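Local coordinates for CPXV018 protein (Cowpox virus, PDB 4PDC) that probably binds the activating receptor NKG2D of natural killer cells through an MHC class I-like platform, so blunting recognition of infected cells, at residues H2-N7 / P53-V58; F8-N13 / F66-T71; D24-Q29 / R143-S148; T105-E110 / W117-E122. The protein carries 2 engineered substitutions. One frame throughout, in Å; residues are numbered along the deposited sequence.

Interaction 1 (H2-N7 / P53-V58); sequences HKLAFN and PFYKNV
Phe6 and Tyr55 meet as a T-shaped aromatic pair. Phe6 supplies the edge and Tyr55 the face. The ring centroids lie 5.3 Å apart and the planes stand at 77°. The touching edge of Phe6 is its far end. Phe6 CE2 is 3.8 Å from Tyr55 CE1, and Phe6 CZ is 3.8 Å from Tyr55 CZ. The phenylalanine therefore sits over the rim of the tyrosine ring on its hydroxyl side, not over its middle. Tyr55 OH lies near the plane of the Phe6 ring, at 3.7 Å from Phe6 CZ. Leu4 comes from the opposite direction to Tyr55 and touches only the tip of that side chain, with Leu4 CD2 4.0 Å from Tyr55 OH. Leu4 CG lies anti to the backbone N (chi1 -176°), which sends CD2 toward the tyrosine. Tyr55 is buried, and its OH is hydrogen-bonded to His137 ND1 of helix 131-146. This bond holds the far end of the tyrosine while the phenylalanine covers one face. Phe59, one helical turn on, packs its ring nearly parallel to that of Tyr55. Phe6 also meets the ring of Phe129, and Leu4 touches Leu138 and Leu141. On the strand, Leu4 and Phe6 face the helix with Ala5 turned to the other side of the sheet. Aromatic and aliphatic side chains thus fill the space between strand 2-13 and helix 51-64. This is the core between sheet and helices of an MHC class I-like platform.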
loop_
_atom_site.group_PDB
_atom_site.type_symbol
_atom_site.label_atom_id
_atom_site.label_comp_id
_atom_site.label_asym_id
_atom_site.label_seq_id
_atom_site.Cartn_x
_atom_site.Cartn_y
_atom_site.Cartn_z
ATOM N N HIS E 2 -16.833 16.565 -0.442
ATOM C CA HIS E 2 -15.514 17.015 -0.012
ATOM C C HIS E 2 -14.436 16.508 -0.948
ATOM O O HIS E 2 -14.623 15.503 -1.631
ATOM C CB HIS E 2 -15.226 16.551 1.416
ATOM C CG HIS E 2 -16.192 17.082 2.427
ATOM N ND1 HIS E 2 -16.170 18.390 2.860
ATOM C CD2 HIS E 2 -17.209 16.483 3.089
ATOM C CE1 HIS E 2 -17.133 18.574 3.746
ATOM N NE2 HIS E 2 -17.776 17.432 3.903
ATOM N N LYS E 3 -13.310 17.212 -0.977
ATOM C CA LYS E 3 -12.182 16.807 -1.797
ATOM C C LYS E 3 -10.860 17.108 -1.103
ATOM O O LYS E 3 -10.714 18.114 -0.404
ATOM C CB LYS E 3 -12.237 17.494 -3.163
ATOM C CG LYS E 3 -12.278 19.005 -3.106
ATOM C CD LYS E 3 -12.613 19.595 -4.466
ATOM C CE LYS E 3 -12.617 21.114 -4.421
ATOM N NZ LYS E 3 -12.935 21.713 -5.747
ATOM N N LEU E 4 -9.912 16.197 -1.286
ATOM C CA LEU E 4 -8.560 16.348 -0.774
ATOM C C LEU E 4 -7.624 16.352 -1.972
ATOM O O LEU E 4 -7.602 15.398 -2.743
ATOM C CB LEU E 4 -8.222 15.218 0.198
ATOM C CG LEU E 4 -6.870 15.245 0.911
ATOM C CD1 LEU E 4 -6.721 16.473 1.797
ATOM C CD2 LEU E 4 -6.723 13.984 1.724
ATOM N N ALA E 5 -6.875 17.438 -2.136
ATOM C CA ALA E 5 -6.002 17.605 -3.293
ATOM C C ALA E 5 -4.543 17.726 -2.871
ATOM O O ALA E 5 -4.223 18.376 -1.873
ATOM C CB ALA E 5 -6.417 18.822 -4.093
ATOM N N PHE E 6 -3.673 17.086 -3.645
ATOM C CA PHE E 6 -2.231 17.165 -3.461
ATOM C C PHE E 6 -1.607 17.771 -4.708
ATOM O O PHE E 6 -1.804 17.255 -5.804
ATOM C CB PHE E 6 -1.636 15.781 -3.206
ATOM C CG PHE E 6 -2.133 15.124 -1.954
ATOM C CD1 PHE E 6 -3.353 14.474 -1.935
ATOM C CD2 PHE E 6 -1.370 15.141 -0.802
ATOM C CE1 PHE E 6 -3.809 13.865 -0.786
ATOM C CE2 PHE E 6 -1.820 14.531 0.350
ATOM C CZ PHE E 6 -3.040 13.892 0.358
ATOM N N ASN E 7 -0.866 18.863 -4.544
ATOM C CA ASN E 7 -0.192 19.508 -5.668
ATOM C C ASN E 7 1.326 19.429 -5.522
ATOM O O ASN E 7 1.920 20.152 -4.723
ATOM C CB ASN E 7 -0.633 20.968 -5.796
ATOM C CG ASN E 7 -0.188 21.597 -7.107
ATOM O OD1 ASN E 7 0.677 22.471 -7.131
ATOM N ND2 ASN E 7 -0.770 21.138 -8.209
ATOM N N PRO E 53 3.406 13.292 9.740
ATOM C CA PRO E 53 4.603 12.448 9.595
ATOM C C PRO E 53 4.492 11.475 8.429
ATOM O O PRO E 53 5.499 11.170 7.794
ATOM C CB PRO E 53 4.679 11.698 10.931
ATOM C CG PRO E 53 3.308 11.759 11.488
ATOM C CD PRO E 53 2.712 13.048 11.015
ATOM N N PHE E 54 3.279 11.007 8.152
ATOM C CA PHE E 54 3.032 10.114 7.026
ATOM C C PHE E 54 3.323 10.833 5.709
ATOM O O PHE E 54 4.058 10.321 4.866
ATOM C CB PHE E 54 1.586 9.606 7.059
ATOM C CG PHE E 54 1.232 8.685 5.924
ATOM C CD1 PHE E 54 1.573 7.344 5.969
ATOM C CD2 PHE E 54 0.541 9.154 4.823
ATOM C CE1 PHE E 54 1.241 6.492 4.931
ATOM C CE2 PHE E 54 0.207 8.306 3.779
ATOM C CZ PHE E 54 0.559 6.974 3.836
ATOM N N TYR E 55 2.757 12.025 5.546
ATOM C CA TYR E 55 2.947 12.793 4.323
ATOM C C TYR E 55 4.400 13.228 4.155
ATOM O O TYR E 55 4.901 13.295 3.031
ATOM C CB TYR E 55 2.036 14.026 4.303
ATOM C CG TYR E 55 0.551 13.718 4.176
ATOM C CD1 TYR E 55 0.101 12.593 3.489
ATOM C CD2 TYR E 55 -0.398 14.561 4.742
ATOM C CE1 TYR E 55 -1.259 12.317 3.379
ATOM C CE2 TYR E 55 -1.753 14.296 4.635
ATOM C CZ TYR E 55 -2.177 13.173 3.957
ATOM O OH TYR E 55 -3.521 12.915 3.864
ATOM N N LYS E 56 5.075 13.535 5.257
ATOM C CA LYS E 56 6.476 13.943 5.170
ATOM C C LYS E 56 7.286 12.846 4.488
ATOM O O LYS E 56 8.142 13.124 3.652
ATOM C CB LYS E 56 7.053 14.253 6.551
ATOM C CG LYS E 56 8.478 14.801 6.507
ATOM C CD LYS E 56 8.980 15.172 7.894
ATOM C CE LYS E 56 10.370 15.788 7.841
ATOM N NZ LYS E 56 10.836 16.227 9.190
ATOM N N ASN E 57 6.991 11.596 4.829
ATOM C CA ASN E 57 7.678 10.465 4.224
ATOM C C ASN E 57 7.266 10.245 2.771
ATOM O O ASN E 57 8.118 10.073 1.903
ATOM C CB ASN E 57 7.416 9.193 5.032
ATOM C CG ASN E 57 8.176 9.169 6.344
ATOM O OD1 ASN E 57 9.301 9.662 6.431
ATOM N ND2 ASN E 57 7.565 8.593 7.374
ATOM N N VAL E 58 5.962 10.241 2.513
ATOM C CA VAL E 58 5.464 10.050 1.158
ATOM C C VAL E 58 5.956 11.155 0.229
ATOM O O VAL E 58 6.316 10.892 -0.915
ATOM C CB VAL E 58 3.923 10.007 1.126
ATOM C CG1 VAL E 58 3.407 9.992 -0.310
ATOM C CG2 VAL E 58 3.418 8.789 1.879
#

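Interaction 2 (F8-N13 / F66-T71); sequences FNLEIN and FRRVPT
This contact belongs to the edge of the platform, where the loop leaving helix 51-64 crosses strand 2-13. It is an apolar contact at Leu10 and a mixed one at Ile12. Leu10 CD2 meets the Phe66 ring obliquely, 3.7 Å from Phe66 CD2 and 3.8 Å from Phe66 CE2. Further along the strand, Ile12 meets the aliphatic part of Arg68. Ile12 CD1 and Ile12 CG1 both lie 3.7 Å from Arg68 CD, and the two side chains run past each other in opposite directions. The extended chain of the arginine (chi1 179°) carries Arg68 CD to Ile12. The bend at chi3 (89°) then turns Arg68 NE alongside Ile12 CG1. Arg67, between Phe66 and Arg68, is the centre of an inverse gamma turn. It takes no part in the contact with the strand; its NH2 makes a salt bridge with an acidic side chain of another protein's chain. Phe66 also meets Trp117 edge-to-face and touches Met116 and Arg124 of helix 113-126. Leu10 and Ile12 lie between strands 16-25 and 75-87, which flank strand 2-13 in the sheet.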
loop_
_atom_site.group_PDB
_atom_site.type_symbol
_atom_site.label_atom_id
_atom_site.label_comp_id
_atom_site.label_asym_id
_atom_site.label_seq_id
_atom_site.Cartn_x
_atom_site.Cartn_y
_atom_site.Cartn_z
ATOM N N PHE E 8 1.935 18.529 -6.288
ATOM C CA PHE E 8 3.380 18.344 -6.277
ATOM C C PHE E 8 4.027 19.215 -7.336
ATOM O O PHE E 8 3.617 19.187 -8.492
ATOM C CB PHE E 8 3.741 16.882 -6.532
ATOM C CG PHE E 8 3.199 15.938 -5.513
ATOM C CD1 PHE E 8 1.890 15.489 -5.594
ATOM C CD2 PHE E 8 3.998 15.480 -4.481
ATOM C CE1 PHE E 8 1.387 14.611 -4.653
ATOM C CE2 PHE E 8 3.499 14.601 -3.535
ATOM C CZ PHE E 8 2.192 14.166 -3.623
ATOM N N ASN E 9 5.040 19.979 -6.942
ATOM C CA ASN E 9 5.779 20.803 -7.891
ATOM C C ASN E 9 7.282 20.631 -7.744
ATOM O O ASN E 9 7.822 20.703 -6.638
ATOM C CB ASN E 9 5.415 22.276 -7.722
ATOM C CG ASN E 9 6.072 23.157 -8.763
ATOM O OD1 ASN E 9 5.808 23.024 -9.956
ATOM N ND2 ASN E 9 6.928 24.066 -8.317
ATOM N N LEU E 10 7.942 20.387 -8.873
ATOM C CA LEU E 10 9.395 20.362 -8.944
ATOM C C LEU E 10 9.846 21.405 -9.958
ATOM O O LEU E 10 9.615 21.253 -11.156
ATOM C CB LEU E 10 9.905 18.970 -9.334
ATOM C CG LEU E 10 11.424 18.830 -9.465
ATOM C CD1 LEU E 10 12.119 19.112 -8.148
ATOM C CD2 LEU E 10 11.797 17.442 -9.969
ATOM N N GLU E 11 10.468 22.473 -9.466
ATOM C CA GLU E 11 10.932 23.563 -10.321
ATOM C C GLU E 11 12.450 23.551 -10.435
ATOM O O GLU E 11 13.149 23.727 -9.441
ATOM C CB GLU E 11 10.461 24.916 -9.776
ATOM C CG GLU E 11 10.800 26.102 -10.681
ATOM C CD GLU E 11 10.355 27.436 -10.101
ATOM O OE1 GLU E 11 10.532 27.649 -8.882
ATOM O OE2 GLU E 11 9.826 28.272 -10.864
ATOM N N ILE E 12 12.945 23.328 -11.651
ATOM C CA ILE E 12 14.374 23.398 -11.938
ATOM C C ILE E 12 14.665 24.645 -12.761
ATOM O O ILE E 12 14.406 24.677 -13.963
ATOM C CB ILE E 12 14.876 22.157 -12.706
ATOM C CG1 ILE E 12 14.540 20.876 -11.941
ATOM C CG2 ILE E 12 16.379 22.246 -12.951
ATOM C CD1 ILE E 12 13.254 20.224 -12.386
ATOM N N ASN E 13 15.192 25.669 -12.097
ATOM C CA ASN E 13 15.561 26.922 -12.743
ATOM C C ASN E 13 17.069 27.096 -12.666
ATOM O O ASN E 13 17.598 27.566 -11.662
ATOM C CB ASN E 13 14.841 28.102 -12.081
ATOM C CG ASN E 13 15.015 29.404 -12.845
ATOM O OD1 ASN E 13 16.020 29.618 -13.526
ATOM N ND2 ASN E 13 14.028 30.289 -12.733
ATOM N N PHE E 66 12.273 10.200 -7.989
ATOM C CA PHE E 66 12.239 10.715 -9.354
ATOM C C PHE E 66 13.657 10.828 -9.892
ATOM O O PHE E 66 14.473 11.580 -9.364
ATOM C CB PHE E 66 11.535 12.073 -9.413
ATOM C CG PHE E 66 11.434 12.643 -10.803
ATOM C CD1 PHE E 66 10.854 11.911 -11.828
ATOM C CD2 PHE E 66 11.909 13.911 -11.082
ATOM C CE1 PHE E 66 10.757 12.436 -13.108
ATOM C CE2 PHE E 66 11.815 14.442 -12.358
ATOM C CZ PHE E 66 11.242 13.704 -13.369
ATOM N N ARG E 67 13.945 10.074 -10.947
ATOM C CA ARG E 67 15.291 10.016 -11.499
ATOM C C ARG E 67 15.495 11.087 -12.565
ATOM O O ARG E 67 15.682 10.784 -13.743
ATOM C CB ARG E 67 15.563 8.624 -12.070
ATOM C CG ARG E 67 15.263 7.512 -11.076
ATOM C CD ARG E 67 16.086 6.267 -11.339
ATOM N NE ARG E 67 15.654 5.536 -12.527
ATOM C CZ ARG E 67 14.794 4.521 -12.515
ATOM N NH1 ARG E 67 14.253 4.101 -11.376
ATOM N NH2 ARG E 67 14.472 3.919 -13.649
ATOM N N ARG E 68 15.455 12.341 -12.130
ATOM C CA ARG E 68 15.645 13.486 -13.011
ATOM C C ARG E 68 17.004 13.423 -13.705
ATOM O O ARG E 68 18.019 13.187 -13.056
ATOM C CB ARG E 68 15.520 14.785 -12.206
ATOM C CG ARG E 68 15.732 16.057 -13.010
ATOM C CD ARG E 68 15.486 17.304 -12.166
ATOM N NE ARG E 68 16.691 17.764 -11.477
ATOM C CZ ARG E 68 17.063 17.384 -10.257
ATOM N NH1 ARG E 68 16.329 16.526 -9.559
ATOM N NH2 ARG E 68 18.178 17.868 -9.727
ATOM N N VAL E 69 17.022 13.620 -15.021
ATOM C CA VAL E 69 18.283 13.664 -15.756
ATOM C C VAL E 69 18.713 15.118 -15.912
ATOM O O VAL E 69 17.874 15.988 -16.153
ATOM C CB VAL E 69 18.183 12.993 -17.149
ATOM C CG1 VAL E 69 17.818 11.526 -17.003
ATOM C CG2 VAL E 69 17.177 13.703 -18.043
ATOM N N PRO E 70 20.016 15.399 -15.754
ATOM C CA PRO E 70 20.457 16.779 -15.985
ATOM C C PRO E 70 20.202 17.194 -17.430
ATOM O O PRO E 70 20.268 16.344 -18.317
ATOM C CB PRO E 70 21.958 16.735 -15.676
ATOM C CG PRO E 70 22.158 15.490 -14.872
ATOM C CD PRO E 70 21.132 14.523 -15.358
ATOM N N THR E 71 19.909 18.470 -17.654
ATOM C CA THR E 71 19.599 18.966 -18.993
ATOM C C THR E 71 20.318 20.272 -19.281
ATOM O O THR E 71 20.654 21.022 -18.366
ATOM C CB THR E 71 18.084 19.205 -19.183
ATOM O OG1 THR E 71 17.680 20.352 -18.425
ATOM C CG2 THR E 71 17.279 17.998 -18.738
#

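Interaction 3 (D24-Q29 / R143-S148); sequences DLDDSQ and RKMEDS. Engineered in segment 24-29: Asp24 (natural residue Tyr).
Leu25 and Met145 form the packed part of this contact. Leu25 CD2 lies 4.1 Å from Met145 CB, at the root of the methionine side chain. The leucine is buried, and Phe44 touches both residues and fills out the apolar side. The loose part is the partly exposed rim, where the end of the methionine only brushes a carboxylate, with Met145 CE 4.2 Å from Asp26 OD2. The methionine chain is bent at chi2 (-93°) and at chi3, which brings its methyl end round toward Asp26. That carboxylate is held by strand 2-13: Asp26 OD2 bonds to His2 ND1 and Asp26 OD1 to Lys3 N. Asp26 and Asp27 make the tight turn between strands 16-25 and 29-33, closed by Leu25 N to Ser28 O at 2.7 Å. On the far side of the helix end, Arg143 NE bonds to Asp147 OD2 at 2.7 Å, in the plane of the guanidinium. This salt bridge ties the last helical turn to the residue that follows it. The contact between the segments rests on van der Waals touches, with no polar bond across it. The carboxylate of Asp26 takes its bonds from strand 2-13, not from the helix.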
loop_
_atom_site.group_PDB
_atom_site.type_symbol
_atom_site.label_atom_id
_atom_site.label_comp_id
_atom_site.label_asym_id
_atom_site.label_seq_id
_atom_site.Cartn_x
_atom_site.Cartn_y
_atom_site.Cartn_z
ATOM N N ASP E 24 -4.611 20.530 -0.068
ATOM C CA ASP E 24 -5.807 21.354 0.051
ATOM C C ASP E 24 -7.012 20.497 0.418
ATOM O O ASP E 24 -7.278 19.482 -0.227
ATOM C CB ASP E 24 -6.089 22.102 -1.258
ATOM C CG ASP E 24 -4.939 23.003 -1.686
ATOM O OD1 ASP E 24 -4.156 23.436 -0.817
ATOM O OD2 ASP E 24 -4.825 23.286 -2.899
ATOM N N LEU E 25 -7.730 20.911 1.459
ATOM C CA LEU E 25 -9.022 20.323 1.793
ATOM C C LEU E 25 -10.130 21.288 1.388
ATOM O O LEU E 25 -10.226 22.386 1.926
ATOM C CB LEU E 25 -9.107 20.007 3.289
ATOM C CG LEU E 25 -10.426 19.399 3.774
ATOM C CD1 LEU E 25 -10.684 18.055 3.110
ATOM C CD2 LEU E 25 -10.418 19.255 5.288
ATOM N N ASP E 26 -10.957 20.876 0.433
ATOM C CA ASP E 26 -12.025 21.728 -0.082
ATOM C C ASP E 26 -11.491 23.088 -0.542
ATOM O O ASP E 26 -11.992 24.137 -0.136
ATOM C CB ASP E 26 -13.114 21.905 0.978
ATOM C CG ASP E 26 -13.802 20.595 1.325
ATOM O OD1 ASP E 26 -13.881 19.725 0.436
ATOM O OD2 ASP E 26 -14.256 20.427 2.477
ATOM N N ASP E 27 -10.467 23.050 -1.391
ATOM C CA ASP E 27 -9.865 24.258 -1.958
ATOM C C ASP E 27 -9.358 25.210 -0.877
ATOM O O ASP E 27 -9.362 26.430 -1.053
ATOM C CB ASP E 27 -10.868 24.982 -2.866
ATOM C CG ASP E 27 -11.245 24.163 -4.087
ATOM O OD1 ASP E 27 -10.352 23.491 -4.651
ATOM O OD2 ASP E 27 -12.432 24.187 -4.482
ATOM N N SER E 28 -8.928 24.636 0.240
ATOM C CA SER E 28 -8.283 25.389 1.308
ATOM C C SER E 28 -7.026 24.647 1.750
ATOM O O SER E 28 -7.091 23.472 2.105
ATOM C CB SER E 28 -9.238 25.587 2.484
ATOM O OG SER E 28 -8.536 26.008 3.642
ATOM N N GLN E 29 -5.883 25.327 1.716
ATOM C CA GLN E 29 -4.616 24.687 2.053
ATOM C C GLN E 29 -4.549 24.366 3.540
ATOM O O GLN E 29 -4.831 25.226 4.379
ATOM C CB GLN E 29 -3.441 25.581 1.655
ATOM C CG GLN E 29 -2.093 24.892 1.738
ATOM C CD GLN E 29 -0.940 25.852 1.535
ATOM O OE1 GLN E 29 -0.583 26.608 2.437
ATOM N NE2 GLN E 29 -0.358 25.835 0.346
ATOM N N ARG E 143 -13.371 15.203 9.486
ATOM C CA ARG E 143 -13.763 15.032 10.881
ATOM C C ARG E 143 -13.034 16.018 11.794
ATOM O O ARG E 143 -13.664 16.692 12.609
ATOM C CB ARG E 143 -13.497 13.594 11.333
ATOM C CG ARG E 143 -13.747 13.328 12.808
ATOM C CD ARG E 143 -15.194 13.573 13.195
ATOM N NE ARG E 143 -15.430 13.274 14.606
ATOM C CZ ARG E 143 -15.676 12.059 15.089
ATOM N NH1 ARG E 143 -15.726 11.011 14.277
ATOM N NH2 ARG E 143 -15.873 11.892 16.388
ATOM N N LYS E 144 -11.713 16.099 11.658
ATOM C CA LYS E 144 -10.923 17.048 12.438
ATOM C C LYS E 144 -11.409 18.468 12.198
ATOM O O LYS E 144 -11.606 19.239 13.135
ATOM C CB LYS E 144 -9.439 16.961 12.081
ATOM C CG LYS E 144 -8.790 15.625 12.363
ATOM C CD LYS E 144 -7.275 15.708 12.218
ATOM C CE LYS E 144 -6.635 16.400 13.413
ATOM N NZ LYS E 144 -5.156 16.501 13.280
ATOM N N MET E 145 -11.593 18.801 10.927
ATOM C CA MET E 145 -11.962 20.149 10.524
ATOM C C MET E 145 -13.316 20.554 11.097
ATOM O O MET E 145 -13.507 21.697 11.516
ATOM C CB MET E 145 -11.974 20.246 8.996
ATOM C CG MET E 145 -12.405 21.598 8.447
ATOM S SD MET E 145 -14.170 21.666 8.096
ATOM C CE MET E 145 -14.297 20.542 6.706
ATOM N N GLU E 146 -14.255 19.614 11.121
ATOM C CA GLU E 146 -15.593 19.902 11.625
ATOM C C GLU E 146 -15.618 19.966 13.151
ATOM O O GLU E 146 -16.471 20.634 13.731
ATOM C CB GLU E 146 -16.587 18.857 11.116
ATOM C CG GLU E 146 -16.900 19.002 9.628
ATOM C CD GLU E 146 -17.920 17.991 9.135
ATOM O OE1 GLU E 146 -18.219 17.031 9.878
ATOM O OE2 GLU E 146 -18.425 18.161 8.004
ATOM N N ASP E 147 -14.676 19.286 13.798
ATOM C CA ASP E 147 -14.580 19.311 15.255
ATOM C C ASP E 147 -13.602 20.380 15.749
ATOM O O ASP E 147 -13.245 20.402 16.927
ATOM C CB ASP E 147 -14.150 17.942 15.788
ATOM C CG ASP E 147 -15.171 16.859 15.509
ATOM O OD1 ASP E 147 -16.298 17.195 15.083
ATOM O OD2 ASP E 147 -14.850 15.672 15.725
ATOM N N SER E 148 -13.175 21.267 14.854
ATOM C CA SER E 148 -12.205 22.300 15.210
ATOM C C SER E 148 -12.805 23.339 16.160
ATOM O O SER E 148 -13.825 23.953 15.855
ATOM C CB SER E 148 -11.677 22.993 13.951
ATOM O OG SER E 148 -10.746 24.011 14.281
#

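Interaction 4 (T105-E110 / W117-E122); sequences TVKTQE and WLTTSE
Leu118 and the backbone of residues 105-107 make the main van der Waals contact, a methyl laid on the backbone. Leu118 CD2 lies 3.5 Å from both Val106 C and Lys107 N, and Leu118 CD2 is 3.6 Å from Thr105 O. The methyl thus rests on the peptide that joins Val106 to Lys107. The side chain of Leu118 extends with CG opposite the backbone N (chi1 176°), which carries it out from the helix to the loop. The apolar touch between side chains is made by Thr119. Its methyl CG2 lies against the aliphatic chain of Lys107, with Thr119 CG2 3.5 Å from Lys107 CD.

No hydrogen bond crosses between the segments. Lys107 bends at its end, and Lys107 NZ reaches Thr108 O at 3.0 Å, tilted 33° from the carbonyl plane. In the helix, Trp117 O accepts two donors from opposite faces of its plane, Ser121 N at 3.1 Å and Ser121 OG at 2.7 Å. Thr119 OG1 bonds to Asn115 O and to the backbone of another protein's chain, so this surface also faces a binding partner, consistent with receptor recognition.

Loop 105-110 joins edge strand 102-104 to helix 113-126. Leu118 also touches Tyr104 on that strand and Tyr97 on strand 90-99, and Trp117 packs on Leu78 and Tyr80 of strand 75-87.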
loop_
_atom_site.group_PDB
_atom_site.type_symbol
_atom_site.label_atom_id
_atom_site.label_comp_id
_atom_site.label_asym_id
_atom_site.label_seq_id
_atom_site.Cartn_x
_atom_site.Cartn_y
_atom_site.Cartn_z
ATOM N N THR E 105 -0.732 14.750 -21.451
ATOM C CA THR E 105 -1.112 13.393 -21.077
ATOM C C THR E 105 -0.427 12.342 -21.940
ATOM O O THR E 105 -0.461 11.154 -21.621
ATOM C CB THR E 105 -2.638 13.189 -21.191
ATOM O OG1 THR E 105 -3.026 13.225 -22.571
ATOM C CG2 THR E 105 -3.389 14.269 -20.426
ATOM N N VAL E 106 0.192 12.779 -23.033
ATOM C CA VAL E 106 0.760 11.859 -24.012
ATOM C C VAL E 106 2.261 11.666 -23.811
ATOM O O VAL E 106 3.030 12.626 -23.783
ATOM C CB VAL E 106 0.505 12.354 -25.449
ATOM C CG1 VAL E 106 1.092 11.383 -26.466
ATOM C CG2 VAL E 106 -0.989 12.528 -25.690
ATOM N N LYS E 107 2.662 10.406 -23.682
ATOM C CA LYS E 107 4.066 10.033 -23.575
ATOM C C LYS E 107 4.684 9.932 -24.961
ATOM O O LYS E 107 4.075 9.371 -25.871
ATOM C CB LYS E 107 4.204 8.696 -22.839
ATOM C CG LYS E 107 5.629 8.171 -22.728
ATOM C CD LYS E 107 5.644 6.706 -22.328
ATOM C CE LYS E 107 7.067 6.185 -22.170
ATOM N NZ LYS E 107 7.847 6.275 -23.437
ATOM N N THR E 108 5.888 10.478 -25.115
ATOM C CA THR E 108 6.650 10.334 -26.354
ATOM C C THR E 108 7.787 9.340 -26.127
ATOM O O THR E 108 7.967 8.838 -25.019
ATOM C CB THR E 108 7.219 11.681 -26.846
ATOM O OG1 THR E 108 8.104 12.228 -25.862
ATOM C CG2 THR E 108 6.092 12.671 -27.120
ATOM N N GLN E 109 8.555 9.064 -27.175
ATOM C CA GLN E 109 9.541 7.989 -27.132
ATOM C C GLN E 109 10.850 8.414 -26.471
ATOM O O GLN E 109 11.480 7.624 -25.768
ATOM C CB GLN E 109 9.826 7.482 -28.547
ATOM C CG GLN E 109 10.216 6.014 -28.609
ATOM C CD GLN E 109 9.092 5.093 -28.166
ATOM O OE1 GLN E 109 7.913 5.424 -28.298
ATOM N NE2 GLN E 109 9.454 3.934 -27.629
ATOM N N GLU E 110 11.254 9.658 -26.706
ATOM C CA GLU E 110 12.526 10.168 -26.194
ATOM C C GLU E 110 12.596 10.135 -24.667
ATOM O O GLU E 110 11.581 10.259 -23.976
ATOM C CB GLU E 110 12.772 11.598 -26.696
ATOM C CG GLU E 110 11.536 12.495 -26.702
ATOM C CD GLU E 110 11.857 13.951 -26.995
ATOM O OE1 GLU E 110 13.054 14.293 -27.117
ATOM O OE2 GLU E 110 10.905 14.755 -27.106
ATOM N N TRP E 117 8.369 12.006 -15.770
ATOM C CA TRP E 117 7.444 12.611 -14.822
ATOM C C TRP E 117 6.028 12.093 -15.056
ATOM O O TRP E 117 5.302 11.783 -14.113
ATOM C CB TRP E 117 7.492 14.134 -14.955
ATOM C CG TRP E 117 6.629 14.880 -13.981
ATOM C CD1 TRP E 117 5.381 15.378 -14.211
ATOM C CD2 TRP E 117 6.954 15.222 -12.628
ATOM N NE1 TRP E 117 4.908 16.014 -13.086
ATOM C CE2 TRP E 117 5.853 15.929 -12.099
ATOM C CE3 TRP E 117 8.069 15.001 -11.813
ATOM C CZ2 TRP E 117 5.837 16.420 -10.796
ATOM C CZ3 TRP E 117 8.050 15.489 -10.518
ATOM C CH2 TRP E 117 6.942 16.189 -10.023
ATOM N N LEU E 118 5.658 11.989 -16.327
ATOM C CA LEU E 118 4.332 11.535 -16.725
ATOM C C LEU E 118 4.103 10.071 -16.383
ATOM O O LEU E 118 3.023 9.695 -15.925
ATOM C CB LEU E 118 4.129 11.748 -18.233
ATOM C CG LEU E 118 2.819 11.231 -18.845
ATOM C CD1 LEU E 118 1.613 11.976 -18.290
ATOM C CD2 LEU E 118 2.856 11.342 -20.363
ATOM N N THR E 119 5.116 9.243 -16.610
ATOM C CA THR E 119 4.950 7.809 -16.444
ATOM C C THR E 119 5.260 7.307 -15.035
ATOM O O THR E 119 5.048 6.127 -14.759
ATOM C CB THR E 119 5.835 7.024 -17.430
ATOM O OG1 THR E 119 7.219 7.294 -17.169
ATOM C CG2 THR E 119 5.505 7.410 -18.860
ATOM N N THR E 120 5.746 8.177 -14.147
ATOM C CA THR E 120 6.159 7.725 -12.808
ATOM C C THR E 120 5.544 8.473 -11.629
ATOM O O THR E 120 5.676 8.029 -10.489
ATOM C CB THR E 120 7.692 7.822 -12.623
ATOM O OG1 THR E 120 8.091 9.199 -12.571
ATOM C CG2 THR E 120 8.420 7.102 -13.741
ATOM N N SER E 121 4.897 9.606 -11.877
ATOM C CA SER E 121 4.369 10.412 -10.778
ATOM C C SER E 121 3.314 9.667 -9.953
ATOM O O SER E 121 3.417 9.595 -8.726
ATOM C CB SER E 121 3.786 11.719 -11.315
ATOM O OG SER E 121 4.821 12.649 -11.586
ATOM N N GLU E 122 2.299 9.121 -10.619
ATOM C CA GLU E 122 1.253 8.376 -9.918
ATOM C C GLU E 122 1.869 7.204 -9.159
ATOM O O GLU E 122 1.563 6.969 -7.993
ATOM C CB GLU E 122 0.187 7.875 -10.899
ATOM C CG GLU E 122 -0.993 7.185 -10.223
ATOM C CD GLU E 122 -2.060 6.730 -11.205
ATOM O OE1 GLU E 122 -1.898 6.962 -12.421
ATOM O OE2 GLU E 122 -3.064 6.137 -10.756
#

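Strand 2-13 opens the chain and serves both interaction 1 and interaction 2. Interaction 1 closes a loop from its first half to helix 51-64. Interaction 2 opens and closes after interaction 1, so the two cross. Interaction 3 starts at the end of strand 16-25 and closes near the C terminus, crossing both of them. Interaction 4 is local and falls wholly within the span of interaction 3. Interactions 1 and 3 touch through the first strand and the turn after the second. Interactions 2 and 4 also touch, where the loop after helix 51-64 meets helix 113-126. The contacts join helices 51-64 and 131-146 to strands 2-13 and 16-25, and helix 113-126 to the loop before it.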